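Local coordinates for protein BA42 (Bizionia argentinensis, PDB 4OA3) that is of unknown function but binds two calcium ions and consists of a stand-alone TPM domain, at residues 27-32 and 60-65; 86-91 and 127-132. All coordinates share one frame; numbering follows the deposited sequence.

Contact 1 (27-32 and 60-65). With CA (calcium ion), chain C; CA (calcium ion), chain B.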
ATOM      1  N   ASN A  27     -10.644   4.391   8.120  1.00 18.44           N
ATOM      2  CA  ASN A  27      -9.891   4.995   9.235  1.00 18.13           C
ATOM      3  C   ASN A  27      -9.142   6.236   8.824  1.00 21.08           C
ATOM      4  O   ASN A  27      -8.707   7.022   9.680  1.00 20.77           O
ATOM      5  CB  ASN A  27      -8.866   3.998   9.768  1.00 21.23           C
ATOM      6  CG  ASN A  27      -9.484   2.801  10.413  1.00 32.37           C
ATOM      7  OD1 ASN A  27     -10.551   2.887  11.031  1.00 33.42           O
ATOM      8  ND2 ASN A  27      -8.784   1.678  10.391  1.00 30.89           N
ATOM      9  N   THR A  28      -8.974   6.436   7.534  1.00 17.35           N
ATOM     10  CA  THR A  28      -8.206   7.576   7.023  1.00 17.30           C
ATOM     11  C   THR A  28      -8.762   8.051   5.695  1.00 19.28           C
ATOM     12  O   THR A  28      -9.440   7.278   5.022  1.00 17.63           O
ATOM     13  CB  THR A  28      -6.732   7.138   6.809  1.00 16.74           C
ATOM     14  OG1 THR A  28      -5.954   8.239   6.344  1.00 17.05           O
ATOM     15  CG2 THR A  28      -6.603   5.961   5.807  1.00 17.22           C
ATOM     16  N   SER A  29      -8.463   9.303   5.325  1.00 17.06           N
ATOM     17  CA  SER A  29      -8.770   9.816   3.997  1.00 16.15           C
ATOM     18  C   SER A  29      -7.661   9.360   3.016  1.00 16.69           C
ATOM     19  O   SER A  29      -7.808   9.547   1.807  1.00 16.67           O
ATOM     20  CB  SER A  29      -8.867  11.328   3.975  1.00 17.47           C
ATOM     21  OG  SER A  29      -7.601  11.917   4.184  1.00 19.68           O
ATOM     22  N   GLY A  30      -6.584   8.750   3.513  1.00 16.91           N
ATOM     23  CA  GLY A  30      -5.557   8.190   2.652  1.00 14.86           C
ATOM     24  C   GLY A  30      -6.096   7.039   1.813  1.00 15.51           C
ATOM     25  O   GLY A  30      -7.108   6.408   2.149  1.00 15.32           O
ATOM     26  N   GLU A  31      -5.457   6.830   0.669  1.00 14.46           N
ATOM     27  CA  GLU A  31      -5.873   5.801  -0.277  1.00 14.01           C
ATOM     28  C   GLU A  31      -4.760   4.820  -0.482  1.00 14.74           C
ATOM     29  O   GLU A  31      -3.612   5.243  -0.640  1.00 16.49           O
ATOM     30  CB  GLU A  31      -6.258   6.441  -1.578  1.00 13.68           C
ATOM     31  CG  GLU A  31      -7.505   7.324  -1.483  1.00 13.58           C
ATOM     32  CD  GLU A  31      -8.822   6.608  -1.693  1.00 17.75           C
ATOM     33  OE1 GLU A  31      -8.827   5.579  -2.416  1.00 16.27           O
ATOM     34  OE2 GLU A  31      -9.858   7.055  -1.130  1.00 16.26           O
ATOM     35  N   ILE A  32      -5.057   3.535  -0.442  1.00 11.54           N
ATOM     36  CA  ILE A  32      -4.039   2.487  -0.500  1.00 12.46           C
ATOM     37  C   ILE A  32      -4.236   1.561  -1.673  1.00 13.27           C
ATOM     38  O   ILE A  32      -5.338   1.114  -1.916  1.00 12.76           O
ATOM     39  CB  ILE A  32      -4.046   1.653   0.819  1.00 14.21           C
ATOM     40  CG1 ILE A  32      -3.754   2.538   2.023  1.00 14.46           C
ATOM     41  CG2 ILE A  32      -3.052   0.477   0.723  1.00 15.21           C
ATOM     42  CD1 ILE A  32      -4.207   1.964   3.312  1.00 17.90           C
ATOM     43  N   THR A  60      -5.601  12.188  -5.856  1.00 18.30           N
ATOM     44  CA  THR A  60      -6.264  12.301  -4.576  1.00 16.95           C
ATOM     45  C   THR A  60      -6.231  13.796  -4.220  1.00 21.48           C
ATOM     46  O   THR A  60      -5.251  14.476  -4.533  1.00 22.05           O
ATOM     47  CB  THR A  60      -5.608  11.439  -3.486  1.00 18.00           C
ATOM     48  OG1 THR A  60      -4.313  11.947  -3.149  1.00 17.70           O
ATOM     49  CG2 THR A  60      -5.566   9.965  -3.857  1.00 16.24           C
ATOM     50  N   LYS A  61      -7.284  14.293  -3.561  1.00 20.50           N
ATOM     51  CA  LYS A  61      -7.364  15.705  -3.176  1.00 19.77           C
ATOM     52  C   LYS A  61      -6.159  16.116  -2.329  1.00 23.49           C
ATOM     53  O   LYS A  61      -5.591  17.190  -2.554  1.00 23.73           O
ATOM     54  CB  LYS A  61      -8.635  15.953  -2.385  1.00 21.73           C
ATOM     55  CG  LYS A  61      -8.872  17.437  -2.093  1.00 30.39           C
ATOM     56  CD  LYS A  61     -10.203  17.683  -1.400  1.00 39.48           C
ATOM     57  CE  LYS A  61     -10.256  17.095  -0.010  1.00 52.89           C
ATOM     58  NZ  LYS A  61     -11.422  17.597   0.769  1.00 66.11           N
ATOM     59  N   LEU A  62      -5.811  15.295  -1.304  1.00 19.53           N
ATOM     60  CA  LEU A  62      -4.734  15.624  -0.354  1.00 18.98           C
ATOM     61  C   LEU A  62      -3.381  15.014  -0.680  1.00 20.85           C
ATOM     62  O   LEU A  62      -2.470  15.096   0.143  1.00 21.52           O
ATOM     63  CB  LEU A  62      -5.151  15.232   1.071  1.00 19.33           C
ATOM     64  CG  LEU A  62      -6.417  15.874   1.577  1.00 21.46           C
ATOM     65  CD1 LEU A  62      -6.742  15.395   2.984  1.00 21.68           C
ATOM     66  CD2 LEU A  62      -6.307  17.410   1.562  1.00 22.41           C
ATOM     67  N   GLN A  63      -3.209  14.438  -1.899  1.00 19.19           N
ATOM     68  CA  GLN A  63      -1.925  13.862  -2.306  1.00 18.48           C
ATOM     69  C   GLN A  63      -1.467  12.859  -1.261  1.00 16.94           C
ATOM     70  O   GLN A  63      -0.306  12.832  -0.849  1.00 17.51           O
ATOM     71  CB  GLN A  63      -0.882  14.961  -2.567  1.00 20.55           C
ATOM     72  CG  GLN A  63      -1.405  16.032  -3.513  1.00 27.39           C
ATOM     73  CD  GLN A  63      -0.306  16.969  -3.940  1.00 50.49           C
ATOM     74  OE1 GLN A  63      -0.098  18.018  -3.332  1.00 49.69           O
ATOM     75  NE2 GLN A  63       0.455  16.592  -4.955  1.00 42.36           N
ATOM     76  N   ASN A  64      -2.424  11.997  -0.856  1.00 15.73           N
ATOM     77  CA  ASN A  64      -2.201  11.034   0.188  1.00 15.65           C
ATOM     78  C   ASN A  64      -2.454   9.580  -0.197  1.00 15.56           C
ATOM     79  O   ASN A  64      -2.877   8.777   0.616  1.00 15.40           O
ATOM     80  CB  ASN A  64      -2.934  11.431   1.465  1.00 15.88           C
ATOM     81  CG  ASN A  64      -4.426  11.495   1.296  1.00 16.77           C
ATOM     82  OD1 ASN A  64      -4.951  11.388   0.208  1.00 16.90           O
ATOM     83  ND2 ASN A  64      -5.140  11.612   2.403  1.00 19.47           N
ATOM     84  N   GLY A  65      -2.212   9.276  -1.461  1.00 14.06           N
ATOM     85  CA  GLY A  65      -2.213   7.890  -1.911  1.00 14.14           C
ATOM     86  C   GLY A  65      -0.903   7.243  -1.531  1.00 16.58           C
ATOM     87  O   GLY A  65       0.141   7.911  -1.450  1.00 15.15           O
TER
HETATM   88 CA    CA C 202     -11.265   7.742   0.600  1.00 16.44          CA
HETATM   89 CA    CA B 201      -9.447   3.294  -2.513  1.00 13.86          CA
HETATM   90  O   HOH W   1      -9.790   6.885   2.258  1.00 15.61           O
HETATM   91  O   HOH W   2      -9.961   9.797   0.355  1.00 16.20           O
HETATM   92  O   HOH W   3      -7.289   2.544  -3.247  1.00 13.55           O
HETATM   93  O   HOH W   4     -12.074   5.413   0.321  1.00 16.32           O
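E31 and N64 carry this contact, with S29 beside them. It opens the parallel pairing of strands 31-37 and 65-71, which helix 44-54 connects in a beta-alpha-beta crossover. The evidence for the pairing is the backbone: E31 N donates to N64 O at 3.2 Å (163° at the hydrogen). One step on, the CA of G65 approaches E31 O at 3.3 Å in a CA-H...O contact.

The N64 side chain reaches across to S29 and G30. Its CG lies 3.7 Å from G30 CA, so the carboxamide packs on a backbone that has no side chain. Its ND2 gives S29 OG a weak hydrogen bond of 3.1 Å, bent to 125°. The same OG lies 3.8 Å from L62 CD1. T28 OG1 accepts from G30 N, an ST turn at the bend leading into E31.

E31 starts on the sheet face to which a side chain at G65 would also point. There its CG slides past T60 CG2, 4.0 Å away. A bend at chi2 (-88°) then turns CD off the extended path, and the carboxylate bridges both metals. E25, D137, L139 O and N141 OD1 share the chain B ion with E31, and D135 and I136 O the chain C ion; waters fill further positions on both. E138 N donates to OE2. The two carboxylate oxygens of E31 are divided between the ions: OE1 binds the chain B calcium at 2.4 Å, and OE2 binds the chain C calcium at 2.3 Å.

Contact 2 (86-91 and 127-132)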
ATOM      1  N   ASN A  86       4.597  12.808   2.489  1.00 19.49           N
ATOM      2  CA  ASN A  86       5.992  13.117   2.764  1.00 20.38           C
ATOM      3  C   ASN A  86       6.203  14.531   3.342  1.00 23.78           C
ATOM      4  O   ASN A  86       7.148  14.728   4.112  1.00 24.35           O
ATOM      5  CB  ASN A  86       6.812  12.921   1.506  1.00 19.55           C
ATOM      6  CG  ASN A  86       6.806  11.494   0.996  1.00 28.93           C
ATOM      7  OD1 ASN A  86       6.677  10.535   1.760  1.00 25.03           O
ATOM      8  ND2 ASN A  86       6.915  11.318  -0.310  1.00 29.52           N
ATOM      9  N   ASP A  87       5.329  15.488   3.007  1.00 22.39           N
ATOM     10  CA  ASP A  87       5.446  16.870   3.510  1.00 22.58           C
ATOM     11  C   ASP A  87       5.174  16.973   5.012  1.00 27.77           C
ATOM     12  O   ASP A  87       5.574  17.972   5.621  1.00 27.67           O
ATOM     13  CB  ASP A  87       4.423  17.802   2.838  1.00 24.16           C
ATOM     14  CG  ASP A  87       4.692  18.227   1.400  1.00 32.24           C
ATOM     15  OD1 ASP A  87       5.845  18.061   0.931  1.00 33.81           O
ATOM     16  OD2 ASP A  87       3.773  18.810   0.773  1.00 37.00           O
ATOM     17  N   VAL A  88       4.442  16.021   5.603  1.00 23.13           N
ATOM     18  CA  VAL A  88       4.055  16.114   7.028  1.00 21.47           C
ATOM     19  C   VAL A  88       4.561  15.049   7.984  1.00 26.44           C
ATOM     20  O   VAL A  88       4.616  15.312   9.181  1.00 26.43           O
ATOM     21  CB  VAL A  88       2.524  16.284   7.169  1.00 25.23           C
ATOM     22  CG1 VAL A  88       2.045  17.513   6.417  1.00 25.66           C
ATOM     23  CG2 VAL A  88       1.749  15.021   6.740  1.00 24.41           C
ATOM     24  N   VAL A  89       4.850  13.848   7.512  1.00 22.39           N
ATOM     25  CA  VAL A  89       5.251  12.758   8.377  1.00 21.39           C
ATOM     26  C   VAL A  89       6.721  12.795   8.739  1.00 30.51           C
ATOM     27  O   VAL A  89       7.527  13.356   8.003  1.00 30.58           O
ATOM     28  CB  VAL A  89       4.842  11.373   7.811  1.00 23.09           C
ATOM     29  CG1 VAL A  89       3.350  11.323   7.492  1.00 21.75           C
ATOM     30  CG2 VAL A  89       5.698  10.949   6.622  1.00 23.42           C
ATOM     31  N   SER A  90       7.071  12.124   9.834  1.00 30.52           N
ATOM     32  CA  SER A  90       8.461  12.047  10.266  1.00 32.24           C
ATOM     33  C   SER A  90       9.183  10.915   9.538  1.00 36.61           C
ATOM     34  O   SER A  90       8.570  10.149   8.779  1.00 33.75           O
ATOM     35  CB  SER A  90       8.548  11.933  11.789  1.00 38.96           C
ATOM     36  OG  SER A  90       7.856  10.809  12.306  1.00 54.06           O
ATOM     37  N   ASP A  91      10.488  10.799   9.773  1.00 35.20           N
ATOM     38  CA  ASP A  91      11.359   9.841   9.085  1.00 34.79           C
ATOM     39  C   ASP A  91      11.047   8.365   9.388  1.00 36.38           C
ATOM     40  O   ASP A  91      11.334   7.505   8.557  1.00 38.30           O
ATOM     41  CB  ASP A  91      12.852  10.135   9.395  1.00 37.84           C
ATOM     42  CG  ASP A  91      13.239  11.605   9.538  1.00 54.70           C
ATOM     43  OD1 ASP A  91      12.438  12.480   9.114  1.00 55.76           O
ATOM     44  OD2 ASP A  91      14.310  11.881  10.131  1.00 63.02           O
ATOM     45  N   LYS A 127      -3.388   9.249  11.566  1.00 18.68           N
ATOM     46  CA  LYS A 127      -2.780  10.234  12.450  1.00 18.06           C
ATOM     47  C   LYS A 127      -2.738  11.593  11.811  1.00 24.65           C
ATOM     48  O   LYS A 127      -2.996  12.599  12.465  1.00 25.72           O
ATOM     49  CB  LYS A 127      -1.382   9.780  12.873  1.00 19.44           C
ATOM     50  CG  LYS A 127      -0.657  10.775  13.744  1.00 25.79           C
ATOM     51  CD  LYS A 127       0.463  10.124  14.486  1.00 25.69           C
ATOM     52  CE  LYS A 127       1.327  11.201  15.117  1.00 30.42           C
ATOM     53  NZ  LYS A 127       2.282  10.609  16.093  1.00 31.28           N
ATOM     54  N   TYR A 128      -2.404  11.637  10.513  1.00 21.13           N
ATOM     55  CA  TYR A 128      -2.281  12.871   9.754  1.00 19.84           C
ATOM     56  C   TYR A 128      -3.438  13.190   8.815  1.00 22.47           C
ATOM     57  O   TYR A 128      -3.580  14.336   8.391  1.00 23.59           O
ATOM     58  CB  TYR A 128      -0.997  12.784   8.916  1.00 20.49           C
ATOM     59  CG  TYR A 128       0.243  12.677   9.777  1.00 20.57           C
ATOM     60  CD1 TYR A 128       0.911  13.813  10.207  1.00 22.56           C
ATOM     61  CD2 TYR A 128       0.769  11.442  10.123  1.00 21.87           C
ATOM     62  CE1 TYR A 128       2.019  13.725  11.043  1.00 24.38           C
ATOM     63  CE2 TYR A 128       1.881  11.336  10.962  1.00 23.98           C
ATOM     64  CZ  TYR A 128       2.533  12.485  11.376  1.00 28.66           C
ATOM     65  OH  TYR A 128       3.633  12.427  12.200  1.00 32.42           O
ATOM     66  N   PHE A 129      -4.247  12.190   8.463  1.00 19.04           N
ATOM     67  CA  PHE A 129      -5.297  12.307   7.458  1.00 18.07           C
ATOM     68  C   PHE A 129      -6.535  11.614   7.970  1.00 20.89           C
ATOM     69  O   PHE A 129      -6.863  10.482   7.585  1.00 18.94           O
ATOM     70  CB  PHE A 129      -4.825  11.666   6.127  1.00 17.57           C
ATOM     71  CG  PHE A 129      -3.638  12.372   5.539  1.00 17.31           C
ATOM     72  CD1 PHE A 129      -3.780  13.617   4.948  1.00 19.25           C
ATOM     73  CD2 PHE A 129      -2.370  11.823   5.629  1.00 17.55           C
ATOM     74  CE1 PHE A 129      -2.667  14.314   4.487  1.00 20.36           C
ATOM     75  CE2 PHE A 129      -1.259  12.510   5.137  1.00 19.64           C
ATOM     76  CZ  PHE A 129      -1.412  13.755   4.603  1.00 18.98           C
ATOM     77  N   PRO A 130      -7.242  12.251   8.911  1.00 21.81           N
ATOM     78  CA  PRO A 130      -8.437  11.605   9.452  1.00 21.77           C
ATOM     79  C   PRO A 130      -9.555  11.402   8.439  1.00 21.59           C
ATOM     80  O   PRO A 130      -9.712  12.171   7.521  1.00 20.80           O
ATOM     81  CB  PRO A 130      -8.854  12.524  10.613  1.00 24.19           C
ATOM     82  CG  PRO A 130      -8.277  13.823  10.310  1.00 28.82           C
ATOM     83  CD  PRO A 130      -7.009  13.580   9.520  1.00 24.63           C
ATOM     84  N   TRP A 131     -10.275  10.298   8.582  1.00 21.98           N
ATOM     85  CA  TRP A 131     -11.426  10.009   7.744  1.00 21.94           C
ATOM     86  C   TRP A 131     -12.514  11.055   8.009  1.00 25.85           C
ATOM     87  O   TRP A 131     -12.694  11.481   9.160  1.00 26.32           O
ATOM     88  CB  TRP A 131     -11.953   8.613   8.053  1.00 21.41           C
ATOM     89  CG  TRP A 131     -13.129   8.191   7.239  1.00 22.26           C
ATOM     90  CD1 TRP A 131     -13.116   7.551   6.038  1.00 24.37           C
ATOM     91  CD2 TRP A 131     -14.507   8.343   7.603  1.00 23.08           C
ATOM     92  NE1 TRP A 131     -14.406   7.336   5.603  1.00 23.94           N
ATOM     93  CE2 TRP A 131     -15.279   7.835   6.538  1.00 26.34           C
ATOM     94  CE3 TRP A 131     -15.164   8.879   8.723  1.00 25.85           C
ATOM     95  CZ2 TRP A 131     -16.677   7.800   6.582  1.00 27.41           C
ATOM     96  CZ3 TRP A 131     -16.550   8.895   8.737  1.00 27.92           C
ATOM     97  CH2 TRP A 131     -17.287   8.304   7.705  1.00 28.81           C
ATOM     98  N   LYS A 132     -13.181  11.496   6.942  1.00 23.03           N
ATOM     99  CA  LYS A 132     -14.254  12.490   6.996  1.00 23.41           C
ATOM    100  C   LYS A 132     -15.525  11.854   6.470  1.00 27.89           C
ATOM    101  O   LYS A 132     -15.476  10.993   5.591  1.00 26.94           O
ATOM    102  CB  LYS A 132     -13.918  13.701   6.134  1.00 26.48           C
ATOM    103  CG  LYS A 132     -12.593  14.367   6.451  1.00 39.44           C
ATOM    104  CD  LYS A 132     -12.529  14.943   7.844  1.00 53.11           C
ATOM    105  CE  LYS A 132     -11.289  15.784   8.066  1.00 60.98           C
ATOM    106  NZ  LYS A 132     -11.258  17.001   7.206  1.00 69.84           N
TER
HETATM  107  O   HOH W   5       6.009  14.649  11.613  1.00 45.24           O
HETATM  108  O   HOH W   6       5.408  10.627  11.650  1.00 36.74           O
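V89 sets one methyl against the ring of Y128. Its CG1 lies 3.9 Å from the ring centroid and only 19° off the ring normal, which identifies a CH-pi contact over the face. The methyl is not quite centred: the closest ring atom is Y128 CD2, 3.7 Å from CG1, and CE2 follows closely. The first torsion of V89 puts this branch anti to the carbonyl carbon (chi1 -54°), and the two side chains cross obliquely.

The second bump is V88 CG2, which occupies the notch between two successive aromatic rings. It is 3.8 Å from Y128 CD1, with the two side chains sliding past each other in opposite directions. It also meets F129 CZ at 4.0 Å, here tip to tip.

These pieces join the loop between helices 83-86 and 95-105 of the TPM domain to the C-terminal end of helix 110-128. F129 itself is buried, its ring also touching S29, L62 and N64, whereas the valines and the tyrosine lie toward the surface.

Beyond the apolar patch, V88 O comes within 3.6 Å of Y128 CE1. No direct hydrogen bond crosses between the segments, and water does this work. One water accepts from S90 N at 2.9 Å and bonds to Y128 OH at 2.6 Å. Another donates to V88 O and makes a weak bond to the same hydroxyl. An alanine in place of Y128 would probably leave V89 CG1 without the ring face it rests on and both waters without their hydroxyl partner. S90 OG is hydrogen-bonded to D92 OD1, just past the loop segment.

Contacts 1 and 2 follow one another along the chain, yet their centres are only 9 Å apart, and F129 makes most of the connection between them. Its carbonyl oxygen faces contact 1: F129 O lies 2.7 Å from T28 OG1 and 3.0 Å from S29 N, both probable hydrogen bonds. Its ring lies against the other segment, CD1 3.5 Å from N64 ND2, so F129 meets both 27-32 and 60-65. Only contact 1 supplies a calcium ligand. Contact 2 is more peripheral, the side chain of F129 coming no nearer than about 9 Å to a bound calcium ion.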